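Local coordinates for protein Rv1364c/MT1410 (Mycobacterium tuberculosis, PDB 3KE6), which probably couples a manganese-dependent PP2C-type serine phosphatase (RsbU-like) to an anti-sigma-factor kinase (RsbW-like) in the regulation of a sigma factor, at residues P34-A45 against N246-R257; H141-A149 against L177-D188. All coordinates share one frame; numbering follows the deposited sequence.

Interaction 1: P34-A45 against N246-R257; sequences PGADIAAEYLVA and NDDVTLLAMQRR. With MN (manganese (II) ion), chain F.
Two long antiparallel strands of the PP2C-type phosphatase domain, 36-43 and 249-256, pair along their whole length here, their axes 4.6 Å apart, and lead at one end to the manganese site. Hydrogen-bonded pairs run from Asp37 with Gln255 to Leu43 with Val249, where Leu43 N reaches Val249 O at 2.7 Å. Beyond them, Ala45 N bonds to Asp248 OD1 (3.2 Å), coming in from above the carboxylate plane, while OD2 of that aspartate takes the backbone N of Gly53. Its neighbour Asp247 turns away from strand 36-43 and binds manganese through OD2 at 1.9 Å. A water ties Leu43 O to Thr250 OG1, and Asp54 is a further partner of that hydroxyl.

The far end is closed by a salt bridge. The Arg257 chain bends at chi3 (-64°), bringing NH1 to the syn lone pair of Asp37 OD1 at 2.9 Å; the oxygen lies in the guanidinium plane, but the carboxylate is turned 86° to it. Arg257 NH2 also bonds to Glu287 O. On the face of Ala36, Ile38 and Ala40, Leu252 CD1 packs on Ala40 CB (3.8 Å) and Ile38 CG2, and Met254 SD rests on Ala36 CB.

That face is covered by strand 64-71, the one bearing Ala39, Leu43 and Ala253 by helix 227-241; strand 376-391 runs parallel along the outer edge of 36-43.

Interaction 2: H141-A149 against L177-D188; sequences HPPPLLVTA and LNIGDAILFYTD. With MN (manganese (II) ion), chain F.
Strands 145-147 and 182-186 run antiparallel with axes 4.6 Å apart, in a short ladder whose hydrogen-bonded pairs are Leu145 with Leu184 and Val147 with Ala182. Where the ladder stops, side chains bond to backbone. His141 NE2 donates to Tyr186 O at 2.8 Å, the carbonyl oxygen lying 18° out of the imidazole plane, while ND1, the other ring nitrogen, is hydrogen-bonded to Thr121 OG1. Tyr186 CG sits between its backbone N and carbonyl carbon (chi1 59°), which swings the phenol across the proline run; its hydroxyl points at Pro143 O, modelled too close for the length of that bond to be trusted, and Pro142 CB packs on Tyr186 CE1 at 3.7 Å. Pro144 CG lies over a face of the Phe185 ring, 3.9 Å from CE2.

This ladder belongs to one sheet of the PP2C-type beta-sandwich: Pro144, Phe185 and Leu177 face strand 121-128 of the second sheet, while helix 198-212 covers Leu145, Val147 and Leu184. At the opposite end a type II turn, Asn178 to Asp181, leads into strand 182-186 with Gly180 at positive phi. Asp181 grips both sides: Asp181 OD1 accepts Ala149 N at 2.8 Å, nearly along its C-O axis. Its OD2 accepts Asn178 N from above the carboxylate plane. Beyond Tyr186 the chain carries on to Asp188, whose OD1 binds manganese at 2.2 Å.

In the fold
Interactions 1 and 2 are the two outer of three successive ladders across four strands (36-43, 249-256, 182-186, 145-147), their centres about 10 Å apart. Probable hydrogen bonds of the middle ladder sew them together: Leu252 N to Phe185 O at 2.7 Å, and Gly180 N to Arg256 O at 2.9 Å. The chain ends next to these two inner strands converge on the metal, where Asp247, just ahead of strand 249-256, and Asp188, just past strand 182-186, bind the same manganese ion together with Asp71 and three waters. A second manganese lies about 4 Å from the Asp247 side chain and about 6 Å from that of Asp188, consistent with the two-metal centre of PP2C phosphatases.

Interaction 1: P34-A45 against N246-R257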
loop_
_atom_site.group_PDB
_atom_site.type_symbol
_atom_site.label_atom_id
_atom_site.label_comp_id
_atom_site.label_asym_id
_atom_site.label_seq_id
_atom_site.Cartn_x
_atom_site.Cartn_y
_atom_site.Cartn_z
ATOM N N PRO A 34 -7.348 -3.780 -5.160
ATOM C CA PRO A 34 -8.743 -3.579 -5.431
ATOM C C PRO A 34 -9.569 -3.357 -4.170
ATOM O O PRO A 34 -10.450 -2.490 -4.161
ATOM C CB PRO A 34 -9.149 -4.873 -6.141
ATOM C CG PRO A 34 -7.899 -5.440 -6.636
ATOM C CD PRO A 34 -6.888 -5.100 -5.627
ATOM N N GLY A 35 -9.264 -4.093 -3.105
ATOM C CA GLY A 35 -10.144 -4.091 -1.930
ATOM C C GLY A 35 -9.714 -3.294 -0.714
ATOM O O GLY A 35 -10.343 -3.411 0.344
ATOM N N ALA A 36 -8.646 -2.501 -0.847
ATOM C CA ALA A 36 -8.200 -1.601 0.243
ATOM C C ALA A 36 -7.437 -0.417 -0.324
ATOM O O ALA A 36 -6.693 -0.558 -1.308
ATOM C CB ALA A 36 -7.328 -2.341 1.237
ATOM N N ASP A 37 -7.659 0.747 0.271
ATOM C CA ASP A 37 -6.870 1.939 0.021
ATOM C C ASP A 37 -5.873 2.048 1.168
ATOM O O ASP A 37 -6.228 1.856 2.316
ATOM C CB ASP A 37 -7.762 3.179 0.017
ATOM C CG ASP A 37 -8.683 3.254 -1.198
ATOM O OD1 ASP A 37 -8.356 2.626 -2.234
ATOM O OD2 ASP A 37 -9.729 3.969 -1.125
ATOM N N ILE A 38 -4.635 2.386 0.860
ATOM C CA ILE A 38 -3.598 2.460 1.849
ATOM C C ILE A 38 -2.856 3.800 1.715
ATOM O O ILE A 38 -2.524 4.232 0.616
ATOM C CB ILE A 38 -2.592 1.312 1.645
ATOM C CG1 ILE A 38 -3.317 0.009 1.290
ATOM C CG2 ILE A 38 -1.734 1.117 2.898
ATOM C CD1 ILE A 38 -2.398 -1.065 0.801
ATOM N N ALA A 39 -2.573 4.419 2.861
ATOM C CA ALA A 39 -1.783 5.638 2.943
ATOM C C ALA A 39 -0.757 5.504 4.057
ATOM O O ALA A 39 -1.000 4.831 5.070
ATOM C CB ALA A 39 -2.692 6.837 3.222
ATOM N N ALA A 40 0.367 6.191 3.884
ATOM C CA ALA A 40 1.454 6.156 4.847
ATOM C C ALA A 40 2.122 7.519 4.971
ATOM O O ALA A 40 2.458 8.153 3.975
ATOM C CB ALA A 40 2.481 5.117 4.451
ATOM N N GLU A 41 2.343 7.935 6.214
ATOM C CA GLU A 41 2.997 9.189 6.530
ATOM C C GLU A 41 3.968 8.990 7.696
ATOM O O GLU A 41 3.682 8.224 8.618
ATOM C CB GLU A 41 1.945 10.210 6.909
ATOM C CG GLU A 41 2.442 11.633 6.885
ATOM C CD GLU A 41 1.337 12.631 6.567
ATOM O OE1 GLU A 41 0.606 12.422 5.566
ATOM O OE2 GLU A 41 1.225 13.630 7.311
ATOM N N TYR A 42 5.110 9.670 7.657
ATOM C CA TYR A 42 6.087 9.516 8.712
ATOM C C TYR A 42 7.022 10.707 8.895
ATOM O O TYR A 42 7.255 11.486 7.977
ATOM C CB TYR A 42 6.903 8.254 8.484
ATOM C CG TYR A 42 7.824 8.292 7.286
ATOM C CD1 TYR A 42 7.325 8.193 5.990
ATOM C CD2 TYR A 42 9.197 8.406 7.445
ATOM C CE1 TYR A 42 8.173 8.226 4.888
ATOM C CE2 TYR A 42 10.049 8.428 6.343
ATOM C CZ TYR A 42 9.529 8.339 5.072
ATOM O OH TYR A 42 10.372 8.371 3.983
ATOM N N LEU A 43 7.535 10.826 10.121
ATOM C CA LEU A 43 8.505 11.835 10.497
ATOM C C LEU A 43 9.657 11.132 11.203
ATOM O O LEU A 43 9.473 10.081 11.836
ATOM C CB LEU A 43 7.878 12.842 11.441
ATOM C CG LEU A 43 6.653 13.590 10.920
ATOM C CD1 LEU A 43 5.415 12.713 10.975
ATOM C CD2 LEU A 43 6.443 14.869 11.713
ATOM N N VAL A 44 10.841 11.720 11.093
ATOM C CA VAL A 44 12.046 11.149 11.676
ATOM C C VAL A 44 12.649 12.160 12.651
ATOM O O VAL A 44 12.998 13.264 12.246
ATOM C CB VAL A 44 13.045 10.768 10.557
ATOM C CG1 VAL A 44 14.461 10.745 11.068
ATOM C CG2 VAL A 44 12.677 9.412 9.955
ATOM N N ALA A 45 12.751 11.773 13.931
ATOM C CA ALA A 45 13.250 12.641 15.026
ATOM C C ALA A 45 14.563 13.378 14.737
ATOM O O ALA A 45 14.714 14.534 15.119
ATOM C CB ALA A 45 13.392 11.828 16.319
ATOM N N ASN A 246 8.828 14.465 19.353
ATOM C CA ASN A 246 10.140 14.156 19.947
ATOM C C ASN A 246 10.707 12.741 19.717
ATOM O O ASN A 246 11.800 12.445 20.197
ATOM C CB ASN A 246 10.128 14.478 21.451
ATOM C CG ASN A 246 9.295 13.496 22.268
ATOM O OD1 ASN A 246 8.986 12.384 21.819
ATOM N ND2 ASN A 246 8.943 13.903 23.491
ATOM N N ASP A 247 9.969 11.882 19.014
ATOM C CA ASP A 247 10.423 10.527 18.670
ATOM C C ASP A 247 10.234 10.402 17.151
ATOM O O ASP A 247 9.901 11.380 16.471
ATOM C CB ASP A 247 9.603 9.465 19.458
ATOM C CG ASP A 247 10.221 8.044 19.411
ATOM O OD1 ASP A 247 11.306 7.894 18.808
ATOM O OD2 ASP A 247 9.623 7.052 19.941
ATOM N N ASP A 248 10.471 9.218 16.605
ATOM C CA ASP A 248 10.026 8.916 15.261
ATOM C C ASP A 248 8.507 8.802 15.287
ATOM O O ASP A 248 7.940 8.415 16.312
ATOM C CB ASP A 248 10.643 7.605 14.783
ATOM C CG ASP A 248 12.144 7.682 14.654
ATOM O OD1 ASP A 248 12.628 8.599 13.965
ATOM O OD2 ASP A 248 12.840 6.826 15.239
ATOM N N VAL A 249 7.856 9.157 14.179
ATOM C CA VAL A 249 6.401 9.024 14.051
ATOM C C VAL A 249 6.048 8.383 12.707
ATOM O O VAL A 249 6.543 8.788 11.645
ATOM C CB VAL A 249 5.640 10.377 14.191
ATOM C CG1 VAL A 249 4.117 10.141 14.243
ATOM C CG2 VAL A 249 6.084 11.113 15.435
ATOM N N THR A 250 5.201 7.363 12.775
ATOM C CA THR A 250 4.843 6.591 11.618
ATOM C C THR A 250 3.390 6.277 11.750
ATOM O O THR A 250 2.954 5.804 12.798
ATOM C CB THR A 250 5.647 5.271 11.542
ATOM O OG1 THR A 250 7.037 5.539 11.776
ATOM C CG2 THR A 250 5.475 4.614 10.174
ATOM N N LEU A 251 2.637 6.584 10.701
ATOM C CA LEU A 251 1.215 6.283 10.652
ATOM C C LEU A 251 0.915 5.589 9.318
ATOM O O LEU A 251 1.312 6.054 8.251
ATOM C CB LEU A 251 0.403 7.559 10.832
ATOM C CG LEU A 251 -1.106 7.464 10.638
ATOM C CD1 LEU A 251 -1.735 6.464 11.587
ATOM C CD2 LEU A 251 -1.695 8.839 10.826
ATOM N N LEU A 252 0.269 4.436 9.402
ATOM C CA LEU A 252 0.010 3.616 8.232
ATOM C C LEU A 252 -1.443 3.247 8.289
ATOM O O LEU A 252 -1.856 2.538 9.202
ATOM C CB LEU A 252 0.877 2.363 8.249
ATOM C CG LEU A 252 0.536 1.340 7.176
ATOM C CD1 LEU A 252 0.931 1.869 5.767
ATOM C CD2 LEU A 252 1.227 0.045 7.510
ATOM N N ALA A 253 -2.221 3.752 7.336
ATOM C CA ALA A 253 -3.675 3.649 7.400
ATOM C C ALA A 253 -4.164 2.902 6.192
ATOM O O ALA A 253 -3.615 3.046 5.096
ATOM C CB ALA A 253 -4.293 5.012 7.439
ATOM N N MET A 254 -5.188 2.085 6.402
ATOM C CA MET A 254 -5.862 1.434 5.311
ATOM C C MET A 254 -7.357 1.363 5.535
ATOM O O MET A 254 -7.804 1.073 6.630
ATOM C CB MET A 254 -5.247 0.060 5.060
ATOM C CG MET A 254 -5.834 -1.072 5.807
ATOM S SD MET A 254 -7.208 -1.797 4.892
ATOM C CE MET A 254 -7.374 -3.276 5.894
ATOM N N GLN A 255 -8.126 1.663 4.494
ATOM C CA GLN A 255 -9.569 1.543 4.557
ATOM C C GLN A 255 -9.965 0.457 3.594
ATOM O O GLN A 255 -9.467 0.397 2.470
ATOM C CB GLN A 255 -10.246 2.850 4.171
ATOM C CG GLN A 255 -11.736 2.713 3.936
ATOM C CD GLN A 255 -12.424 4.029 3.611
ATOM O OE1 GLN A 255 -13.339 4.447 4.312
ATOM N NE2 GLN A 255 -12.005 4.673 2.531
ATOM N N ARG A 256 -10.875 -0.397 4.034
ATOM C CA ARG A 256 -11.432 -1.406 3.156
ATOM C C ARG A 256 -12.407 -0.726 2.203
ATOM O O ARG A 256 -13.143 0.180 2.605
ATOM C CB ARG A 256 -12.127 -2.500 3.968
ATOM C CG ARG A 256 -12.310 -3.791 3.202
ATOM C CD ARG A 256 -12.950 -4.895 4.028
ATOM N NE ARG A 256 -13.158 -6.084 3.201
ATOM C CZ ARG A 256 -14.276 -6.814 3.118
ATOM N NH1 ARG A 256 -14.284 -7.868 2.307
ATOM N NH2 ARG A 256 -15.366 -6.538 3.845
ATOM N N ARG A 257 -12.404 -1.168 0.950
ATOM C CA ARG A 257 -13.315 -0.653 -0.082
ATOM C C ARG A 257 -13.868 -1.785 -0.920
ATOM O O ARG A 257 -13.271 -2.869 -0.991
ATOM C CB ARG A 257 -12.561 0.284 -1.013
ATOM C CG ARG A 257 -11.281 -0.359 -1.545
ATOM C CD ARG A 257 -10.606 0.497 -2.543
ATOM N NE ARG A 257 -11.419 0.689 -3.735
ATOM C CZ ARG A 257 -11.271 1.702 -4.583
ATOM N NH1 ARG A 257 -10.337 2.626 -4.380
ATOM N NH2 ARG A 257 -12.067 1.789 -5.636
HETATM MN MN MN F . 9.305 5.150 19.765
HETATM O O HOH W 1 9.665 7.360 11.023
HETATM O O HOH W 2 11.459 5.589 19.499
HETATM O O HOH W 3 8.900 5.975 17.750
HETATM O O HOH W 4 9.656 4.864 21.924
#

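Interaction 2: H141-A149 against L177-D188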
loop_
_atom_site.group_PDB
_atom_site.type_symbol
_atom_site.label_atom_id
_atom_site.label_comp_id
_atom_site.label_asym_id
_atom_site.label_seq_id
_atom_site.Cartn_x
_atom_site.Cartn_y
_atom_site.Cartn_z
ATOM N N HIS A 141 3.319 -3.531 21.294
ATOM C CA HIS A 141 3.100 -2.355 20.464
ATOM C C HIS A 141 1.723 -1.779 20.746
ATOM O O HIS A 141 0.764 -2.528 20.943
ATOM C CB HIS A 141 3.221 -2.727 18.998
ATOM C CG HIS A 141 3.439 -1.551 18.103
ATOM N ND1 HIS A 141 4.695 -1.050 17.830
ATOM C CD2 HIS A 141 2.563 -0.768 17.426
ATOM C CE1 HIS A 141 4.582 -0.013 17.017
ATOM N NE2 HIS A 141 3.299 0.182 16.763
ATOM N N PRO A 142 1.618 -0.447 20.783
ATOM C CA PRO A 142 0.325 0.146 21.057
ATOM C C PRO A 142 -0.685 -0.247 19.976
ATOM O O PRO A 142 -0.345 -0.288 18.815
ATOM C CB PRO A 142 0.623 1.647 21.046
ATOM C CG PRO A 142 1.846 1.783 20.267
ATOM C CD PRO A 142 2.648 0.580 20.587
ATOM N N PRO A 143 -1.922 -0.562 20.378
ATOM C CA PRO A 143 -2.858 -1.230 19.472
ATOM C C PRO A 143 -3.427 -0.275 18.442
ATOM O O PRO A 143 -3.543 0.908 18.728
ATOM C CB PRO A 143 -3.970 -1.709 20.423
ATOM C CG PRO A 143 -3.966 -0.698 21.503
ATOM C CD PRO A 143 -2.527 -0.296 21.695
ATOM N N PRO A 144 -3.775 -0.785 17.246
ATOM C CA PRO A 144 -4.417 -0.041 16.166
ATOM C C PRO A 144 -5.698 0.675 16.540
ATOM O O PRO A 144 -6.456 0.195 17.376
ATOM C CB PRO A 144 -4.750 -1.134 15.161
ATOM C CG PRO A 144 -3.702 -2.151 15.373
ATOM C CD PRO A 144 -3.478 -2.169 16.834
ATOM N N LEU A 145 -5.925 1.824 15.903
ATOM C CA LEU A 145 -7.201 2.535 15.978
ATOM C C LEU A 145 -8.052 1.989 14.855
ATOM O O LEU A 145 -7.546 1.769 13.754
ATOM C CB LEU A 145 -6.991 4.043 15.776
ATOM C CG LEU A 145 -8.093 5.006 16.269
ATOM C CD1 LEU A 145 -7.688 6.481 16.087
ATOM C CD2 LEU A 145 -9.420 4.734 15.575
ATOM N N LEU A 146 -9.329 1.748 15.123
ATOM C CA LEU A 146 -10.295 1.408 14.067
ATOM C C LEU A 146 -11.270 2.566 13.921
ATOM O O LEU A 146 -11.926 2.940 14.868
ATOM C CB LEU A 146 -11.058 0.123 14.422
ATOM C CG LEU A 146 -12.348 -0.226 13.661
ATOM C CD1 LEU A 146 -12.057 -1.069 12.450
ATOM C CD2 LEU A 146 -13.312 -0.964 14.556
ATOM N N VAL A 147 -11.331 3.141 12.731
ATOM C CA VAL A 147 -12.346 4.127 12.392
ATOM C C VAL A 147 -13.337 3.436 11.477
ATOM O O VAL A 147 -12.964 2.978 10.374
ATOM C CB VAL A 147 -11.747 5.336 11.657
ATOM C CG1 VAL A 147 -12.833 6.346 11.349
ATOM C CG2 VAL A 147 -10.621 5.955 12.481
ATOM N N THR A 148 -14.581 3.324 11.929
ATOM C CA THR A 148 -15.588 2.622 11.153
ATOM C C THR A 148 -16.180 3.534 10.094
ATOM O O THR A 148 -15.886 4.737 10.057
ATOM C CB THR A 148 -16.736 2.119 12.009
ATOM O OG1 THR A 148 -17.424 3.245 12.574
ATOM C CG2 THR A 148 -16.238 1.169 13.096
ATOM N N ALA A 149 -17.012 2.938 9.234
ATOM C CA ALA A 149 -17.736 3.654 8.173
ATOM C C ALA A 149 -18.580 4.798 8.729
ATOM O O ALA A 149 -18.566 5.896 8.196
ATOM C CB ALA A 149 -18.612 2.688 7.384
ATOM N N LEU A 177 -13.618 -6.071 9.350
ATOM C CA LEU A 177 -13.767 -4.733 8.786
ATOM C C LEU A 177 -14.757 -4.765 7.629
ATOM O O LEU A 177 -14.562 -5.523 6.682
ATOM C CB LEU A 177 -12.434 -4.237 8.236
ATOM C CG LEU A 177 -11.180 -4.284 9.093
ATOM C CD1 LEU A 177 -10.003 -3.778 8.256
ATOM C CD2 LEU A 177 -11.340 -3.456 10.325
ATOM N N ASN A 178 -15.794 -3.937 7.683
ATOM C CA ASN A 178 -16.772 -3.862 6.591
ATOM C C ASN A 178 -16.288 -2.939 5.480
ATOM O O ASN A 178 -15.178 -2.420 5.562
ATOM C CB ASN A 178 -18.116 -3.417 7.133
ATOM C CG ASN A 178 -18.735 -4.461 8.018
ATOM O OD1 ASN A 178 -19.054 -5.556 7.555
ATOM N ND2 ASN A 178 -18.885 -4.149 9.302
ATOM N N ILE A 179 -17.072 -2.749 4.425
ATOM C CA ILE A 179 -16.670 -1.780 3.410
ATOM C C ILE A 179 -16.757 -0.372 4.025
ATOM O O ILE A 179 -17.788 -0.004 4.609
ATOM C CB ILE A 179 -17.528 -1.847 2.131
ATOM C CG1 ILE A 179 -17.638 -3.278 1.583
ATOM C CG2 ILE A 179 -16.941 -0.938 1.068
ATOM C CD1 ILE A 179 -16.349 -3.869 1.174
ATOM N N GLY A 180 -15.670 0.397 3.920
ATOM C CA GLY A 180 -15.614 1.764 4.463
ATOM C C GLY A 180 -14.956 1.842 5.831
ATOM O O GLY A 180 -14.664 2.925 6.330
ATOM N N ASP A 181 -14.733 0.691 6.452
ATOM C CA ASP A 181 -14.049 0.648 7.729
ATOM C C ASP A 181 -12.553 0.850 7.476
ATOM O O ASP A 181 -11.999 0.235 6.592
ATOM C CB ASP A 181 -14.284 -0.706 8.438
ATOM C CG ASP A 181 -15.588 -0.765 9.232
ATOM O OD1 ASP A 181 -16.342 0.234 9.288
ATOM O OD2 ASP A 181 -15.849 -1.836 9.832
ATOM N N ALA A 182 -11.914 1.701 8.276
ATOM C CA ALA A 182 -10.472 1.912 8.214
ATOM C C ALA A 182 -9.763 1.497 9.521
ATOM O O ALA A 182 -10.372 1.457 10.597
ATOM C CB ALA A 182 -10.188 3.363 7.893
ATOM N N ILE A 183 -8.473 1.195 9.407
ATOM C CA ILE A 183 -7.651 0.841 10.551
ATOM C C ILE A 183 -6.290 1.544 10.486
ATOM O O ILE A 183 -5.691 1.637 9.429
ATOM C CB ILE A 183 -7.445 -0.675 10.618
ATOM C CG1 ILE A 183 -6.726 -1.059 11.910
ATOM C CG2 ILE A 183 -6.642 -1.160 9.441
ATOM C CD1 ILE A 183 -6.561 -2.554 12.071
ATOM N N LEU A 184 -5.816 2.033 11.630
ATOM C CA LEU A 184 -4.623 2.883 11.688
ATOM C C LEU A 184 -3.504 2.294 12.561
ATOM O O LEU A 184 -3.567 2.305 13.778
ATOM C CB LEU A 184 -5.004 4.283 12.188
ATOM C CG LEU A 184 -5.775 5.213 11.230
ATOM C CD1 LEU A 184 -7.143 4.661 10.802
ATOM C CD2 LEU A 184 -5.966 6.588 11.846
ATOM N N PHE A 185 -2.481 1.774 11.911
ATOM C CA PHE A 185 -1.245 1.375 12.568
ATOM C C PHE A 185 -0.409 2.637 12.794
ATOM O O PHE A 185 -0.294 3.476 11.893
ATOM C CB PHE A 185 -0.460 0.396 11.664
ATOM C CG PHE A 185 -0.980 -1.032 11.681
ATOM C CD1 PHE A 185 -0.101 -2.102 11.789
ATOM C CD2 PHE A 185 -2.337 -1.308 11.592
ATOM C CE1 PHE A 185 -0.570 -3.417 11.815
ATOM C CE2 PHE A 185 -2.807 -2.614 11.633
ATOM C CZ PHE A 185 -1.920 -3.670 11.745
ATOM N N TYR A 186 0.207 2.754 13.964
ATOM C CA TYR A 186 1.017 3.936 14.308
ATOM C C TYR A 186 2.123 3.557 15.305
ATOM O O TYR A 186 2.053 2.506 15.945
ATOM C CB TYR A 186 0.128 5.017 14.944
ATOM C CG TYR A 186 -0.512 4.478 16.172
ATOM C CD1 TYR A 186 0.065 4.651 17.413
ATOM C CD2 TYR A 186 -1.640 3.694 16.078
ATOM C CE1 TYR A 186 -0.510 4.097 18.548
ATOM C CE2 TYR A 186 -2.229 3.144 17.196
ATOM C CZ TYR A 186 -1.656 3.345 18.428
ATOM O OH TYR A 186 -2.229 2.786 19.531
ATOM N N THR A 187 3.114 4.428 15.461
ATOM C CA THR A 187 4.138 4.235 16.472
ATOM C C THR A 187 3.860 5.156 17.645
ATOM O O THR A 187 3.080 6.104 17.523
ATOM C CB THR A 187 5.567 4.482 15.939
ATOM O OG1 THR A 187 5.606 5.690 15.169
ATOM C CG2 THR A 187 6.021 3.304 15.100
ATOM N N ASP A 188 4.517 4.872 18.771
ATOM C CA ASP A 188 4.296 5.587 20.022
ATOM C C ASP A 188 4.625 7.075 19.927
ATOM O O ASP A 188 4.180 7.879 20.760
ATOM C CB ASP A 188 5.061 4.914 21.193
ATOM C CG ASP A 188 6.589 4.880 21.004
ATOM O OD1 ASP A 188 7.132 5.482 20.049
ATOM O OD2 ASP A 188 7.259 4.222 21.828
HETATM MN MN MN F . 9.305 5.150 19.765
HETATM O O HOH W 4 9.656 4.864 21.924
HETATM O O HOH W 2 11.459 5.589 19.499
HETATM O O HOH W 3 8.900 5.975 17.750
#